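Local coordinates for imidazoleglycerol-phosphate dehydratase (Staphylococcus aureus subsp. aureus, PDB 2AE8), which catalyses the dehydration of imidazoleglycerol phosphate to imidazoleacetol phosphate, the sixth step of histidine biosynthesis, using two manganese ions per subunit, at residues T68-T71 and F72-L76; G183-T186 and H187-I190. All blocks are in the same frame, centred on the assembly; numbering follows the deposited sequence.

Contact 1: residues T68-T71 and F72-L76; sequences TLFT and FHSGL
F70 and S74 meet one turn apart where helix 61-74 runs out, and the serine uses both its backbone N and its hydroxyl there. The carbonyl oxygen of F70 is gripped twice by it: S74 N comes in at 2.9 Å, nearly end-on to the carbonyl, while S74 OG donates to F70 O at 2.7 Å from above the carbonyl plane. With chi1 at 67°, OG stands between its own backbone N and carbonyl carbon, which turns it back toward the carbonyl one turn earlier. S74 OG also accepts from L76 N at 3.1 Å, forming an ST turn, and lies over one face of the F70 ring, toward the rim. T68 O is likewise shared, taking F72 N and the hydroxyl of T71 from the same face of its plane; T71 OG1 to T68 O is 2.7 Å. L69 O receives H73 N at 2.9 Å and also lies in the plane of the H73 ring, at its edge, while L69 CD2 runs alongside that ring, 3.9 Å from H73 NE2. The last turn fades: G75 N gives T71 O a weak bond, and G75, at positive phi, takes the chain out of the helix. L76 then brings CD1 within 4.0 Å of F70 CZ. Outside the turn, T68 OG1 bonds to N64 O and H73 ND1 to R199. The helix links strands 55-57 and 77-82 in a beta-alpha-beta unit: T71 packs on I56 and L78, while L69, F70 and H73 lean on helix 186-205.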
loop_
_atom_site.group_PDB
_atom_site.type_symbol
_atom_site.label_atom_id
_atom_site.label_comp_id
_atom_site.label_asym_id
_atom_site.label_seq_id
_atom_site.Cartn_x
_atom_site.Cartn_y
_atom_site.Cartn_z
ATOM N N THR B 68 10.809 -29.574 -40.171
ATOM C CA THR B 68 12.127 -29.939 -40.695
ATOM C C THR B 68 13.120 -30.037 -39.537
ATOM O O THR B 68 13.933 -30.965 -39.481
ATOM C CB THR B 68 12.599 -28.949 -41.797
ATOM O OG1 THR B 68 11.702 -29.047 -42.912
ATOM C CG2 THR B 68 14.033 -29.247 -42.257
ATOM N N LEU B 69 13.025 -29.105 -38.587
ATOM C CA LEU B 69 13.852 -29.148 -37.379
ATOM C C LEU B 69 13.573 -30.390 -36.530
ATOM O O LEU B 69 14.501 -31.056 -36.036
ATOM C CB LEU B 69 13.636 -27.867 -36.545
ATOM C CG LEU B 69 14.418 -26.645 -37.023
ATOM C CD1 LEU B 69 13.783 -25.381 -36.470
ATOM C CD2 LEU B 69 15.915 -26.726 -36.613
ATOM N N PHE B 70 12.292 -30.697 -36.365
ATOM C CA PHE B 70 11.858 -31.895 -35.658
ATOM C C PHE B 70 12.526 -33.142 -36.258
ATOM O O PHE B 70 13.102 -33.969 -35.540
ATOM C CB PHE B 70 10.332 -32.008 -35.714
ATOM C CG PHE B 70 9.792 -33.330 -35.228
ATOM C CD1 PHE B 70 9.519 -33.535 -33.874
ATOM C CD2 PHE B 70 9.543 -34.371 -36.130
ATOM C CE1 PHE B 70 9.016 -34.763 -33.415
ATOM C CE2 PHE B 70 9.052 -35.602 -35.690
ATOM C CZ PHE B 70 8.791 -35.805 -34.327
ATOM N N THR B 71 12.468 -33.269 -37.581
ATOM C CA THR B 71 13.036 -34.471 -38.213
ATOM C C THR B 71 14.506 -34.616 -37.916
ATOM O O THR B 71 14.944 -35.689 -37.495
ATOM C CB THR B 71 12.766 -34.560 -39.737
ATOM O OG1 THR B 71 13.377 -33.463 -40.420
ATOM C CG2 THR B 71 11.302 -34.559 -39.999
ATOM N N PHE B 72 15.268 -33.533 -38.074
ATOM C CA PHE B 72 16.713 -33.570 -37.835
ATOM C C PHE B 72 17.059 -33.882 -36.387
ATOM O O PHE B 72 17.961 -34.686 -36.108
ATOM C CB PHE B 72 17.366 -32.239 -38.250
ATOM C CG PHE B 72 18.862 -32.229 -38.108
ATOM C CD1 PHE B 72 19.676 -32.568 -39.190
ATOM C CD2 PHE B 72 19.467 -31.893 -36.894
ATOM C CE1 PHE B 72 21.069 -32.566 -39.063
ATOM C CE2 PHE B 72 20.857 -31.898 -36.751
ATOM C CZ PHE B 72 21.660 -32.229 -37.843
ATOM N N HIS B 73 16.361 -33.240 -35.455
ATOM C CA HIS B 73 16.722 -33.373 -34.036
ATOM C C HIS B 73 16.171 -34.595 -33.329
ATOM O O HIS B 73 16.725 -34.996 -32.311
ATOM C CB HIS B 73 16.371 -32.092 -33.267
ATOM C CG HIS B 73 17.238 -30.938 -33.647
ATOM N ND1 HIS B 73 18.490 -30.752 -33.113
ATOM C CD2 HIS B 73 17.065 -29.949 -34.556
ATOM C CE1 HIS B 73 19.044 -29.681 -33.651
ATOM N NE2 HIS B 73 18.201 -29.175 -34.531
ATOM N N SER B 74 15.078 -35.165 -33.850
ATOM C CA SER B 74 14.512 -36.413 -33.321
ATOM C C SER B 74 15.137 -37.675 -33.942
ATOM O O SER B 74 15.036 -38.759 -33.370
ATOM C CB SER B 74 12.997 -36.477 -33.530
ATOM O OG SER B 74 12.665 -36.571 -34.910
ATOM N N GLY B 75 15.738 -37.523 -35.119
ATOM C CA GLY B 75 16.206 -38.664 -35.914
ATOM C C GLY B 75 15.105 -39.369 -36.698
ATOM O O GLY B 75 15.356 -40.391 -37.350
ATOM N N LEU B 76 13.883 -38.844 -36.637
ATOM C CA LEU B 76 12.753 -39.459 -37.338
ATOM C C LEU B 76 12.495 -38.798 -38.680
ATOM O O LEU B 76 12.577 -37.576 -38.800
ATOM C CB LEU B 76 11.482 -39.415 -36.486
ATOM C CG LEU B 76 11.598 -39.908 -35.038
ATOM C CD1 LEU B 76 10.360 -39.531 -34.254
ATOM C CD2 LEU B 76 11.837 -41.412 -34.990
#

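Contact 2: residues G183-T186 and H187-I190; sequences GGNT and HHEI. With MG (magnesium ion), chain L; MG (magnesium ion), chain T.
This is a local helix-start contact, in which the loop after strand 175-182 caps helix 186-205, with N185 as N-cap. N185 OD1 accepts from H188 N at 3.0 Å, in the amide plane and on a lone pair, with an N-H...O angle of 162°. Having its CG anti to the backbone N (chi1 179°) swings the amide back over the first turn, and OD1 also lies over one face of the H188 imidazole, toward its rim. From the helix side E189 reaches back with an extended chain, and its OE2 takes G184 N at 2.9 Å on the anti side of the carboxylate; S149 OG binds this same oxygen. N185 O and T186 O start the helical ladder, accepting from E189 N and I190 N. H187 NE2 is 2.4 Å from one magnesium ion, and H188 NE2 is 2.2 Å from another, which also carries three waters. H188 ND1 is held by E127, which probably steadies the ring. E191 and, from a neighbouring subunit, H92 join H187 on its ion; H91 and E95 of that subunit share the ion of H188. Adjacent histidines sent to two metals at a subunit interface are characteristic of the imidazoleglycerol-phosphate dehydratase active site; here N185 caps their helix.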
loop_
_atom_site.group_PDB
_atom_site.type_symbol
_atom_site.label_atom_id
_atom_site.label_comp_id
_atom_site.label_asym_id
_atom_site.label_seq_id
_atom_site.Cartn_x
_atom_site.Cartn_y
_atom_site.Cartn_z
ATOM N N GLY B 183 13.219 -15.767 -22.632
ATOM C CA GLY B 183 12.989 -15.557 -24.047
ATOM C C GLY B 183 13.335 -14.143 -24.432
ATOM O O GLY B 183 14.149 -13.487 -23.776
ATOM N N GLY B 184 12.692 -13.659 -25.485
ATOM C CA GLY B 184 12.956 -12.317 -25.997
ATOM C C GLY B 184 12.535 -12.213 -27.451
ATOM O O GLY B 184 11.760 -11.334 -27.802
ATOM N N ASN B 185 13.068 -13.106 -28.289
ATOM C CA ASN B 185 12.714 -13.167 -29.723
ATOM C C ASN B 185 11.817 -14.380 -29.955
ATOM O O ASN B 185 12.170 -15.488 -29.557
ATOM C CB ASN B 185 13.972 -13.217 -30.617
ATOM C CG ASN B 185 13.633 -13.298 -32.101
ATOM O OD1 ASN B 185 13.364 -14.379 -32.627
ATOM N ND2 ASN B 185 13.643 -12.158 -32.779
ATOM N N THR B 186 10.650 -14.154 -30.555
ATOM C CA THR B 186 9.614 -15.167 -30.678
ATOM C C THR B 186 10.042 -16.314 -31.602
ATOM O O THR B 186 9.730 -17.462 -31.332
ATOM C CB THR B 186 8.298 -14.553 -31.186
ATOM O OG1 THR B 186 7.991 -13.399 -30.395
ATOM C CG2 THR B 186 7.144 -15.541 -31.071
ATOM N N HIS B 187 10.744 -15.992 -32.692
ATOM C CA HIS B 187 11.255 -17.026 -33.594
ATOM C C HIS B 187 12.206 -17.952 -32.816
ATOM O O HIS B 187 12.089 -19.174 -32.890
ATOM C CB HIS B 187 11.956 -16.387 -34.809
ATOM C CG HIS B 187 12.338 -17.368 -35.870
ATOM N ND1 HIS B 187 11.737 -17.394 -37.114
ATOM C CD2 HIS B 187 13.241 -18.380 -35.866
ATOM C CE1 HIS B 187 12.266 -18.369 -37.836
ATOM N NE2 HIS B 187 13.184 -18.977 -37.105
ATOM N N HIS B 188 13.107 -17.357 -32.037
ATOM C CA HIS B 188 14.044 -18.091 -31.207
ATOM C C HIS B 188 13.324 -18.930 -30.159
ATOM O O HIS B 188 13.739 -20.056 -29.852
ATOM C CB HIS B 188 14.991 -17.124 -30.485
ATOM C CG HIS B 188 15.973 -16.456 -31.389
ATOM N ND1 HIS B 188 16.828 -15.474 -30.951
ATOM C CD2 HIS B 188 16.229 -16.616 -32.714
ATOM C CE1 HIS B 188 17.581 -15.066 -31.960
ATOM N NE2 HIS B 188 17.236 -15.744 -33.041
ATOM N N GLU B 189 12.255 -18.363 -29.591
ATOM C CA GLU B 189 11.507 -19.027 -28.535
ATOM C C GLU B 189 10.887 -20.318 -29.062
ATOM O O GLU B 189 11.023 -21.375 -28.467
ATOM C CB GLU B 189 10.404 -18.093 -28.015
ATOM C CG GLU B 189 10.886 -16.999 -27.043
ATOM C CD GLU B 189 9.860 -15.873 -26.856
ATOM O OE1 GLU B 189 8.732 -15.945 -27.406
ATOM O OE2 GLU B 189 10.214 -14.879 -26.199
ATOM N N ILE B 190 10.167 -20.209 -30.164
ATOM C CA ILE B 190 9.543 -21.360 -30.779
ATOM C C ILE B 190 10.589 -22.378 -31.260
ATOM O O ILE B 190 10.434 -23.582 -31.065
ATOM C CB ILE B 190 8.653 -20.908 -31.945
ATOM C CG1 ILE B 190 7.543 -19.984 -31.400
ATOM C CG2 ILE B 190 8.045 -22.125 -32.640
ATOM C CD1 ILE B 190 6.821 -19.170 -32.476
HETATM MG MG MG L . 14.778 -20.682 -37.577
HETATM MG MG MG T . 18.232 -15.724 -34.977
HETATM O O HOH W 1 17.475 -17.973 -35.757
HETATM O O HOH W 2 18.923 -13.641 -34.605
HETATM O O HOH W 3 20.178 -15.949 -34.162
#

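Overall arrangement
Contact 1 comes first along the chain, at the C-terminal end of helix 61-74; contact 2 follows at the N-terminal start of helix 186-205. Their centres lie about 19 Å apart and their nearest atoms about 6 Å, so they do not touch, but the two helices pack against each other and I190 lies on F62 and M66 of the first. Helix 61-74 connects strands 55-57 and 77-82 of one four-stranded mixed sheet, and helix 186-205 follows strand 175-182 of the other. Both contacts hold residues that probably bind the substrate. L69 of contact 1 packs on E191, which binds the same ion as H187 of contact 2, placing contact 1 beside that metal site.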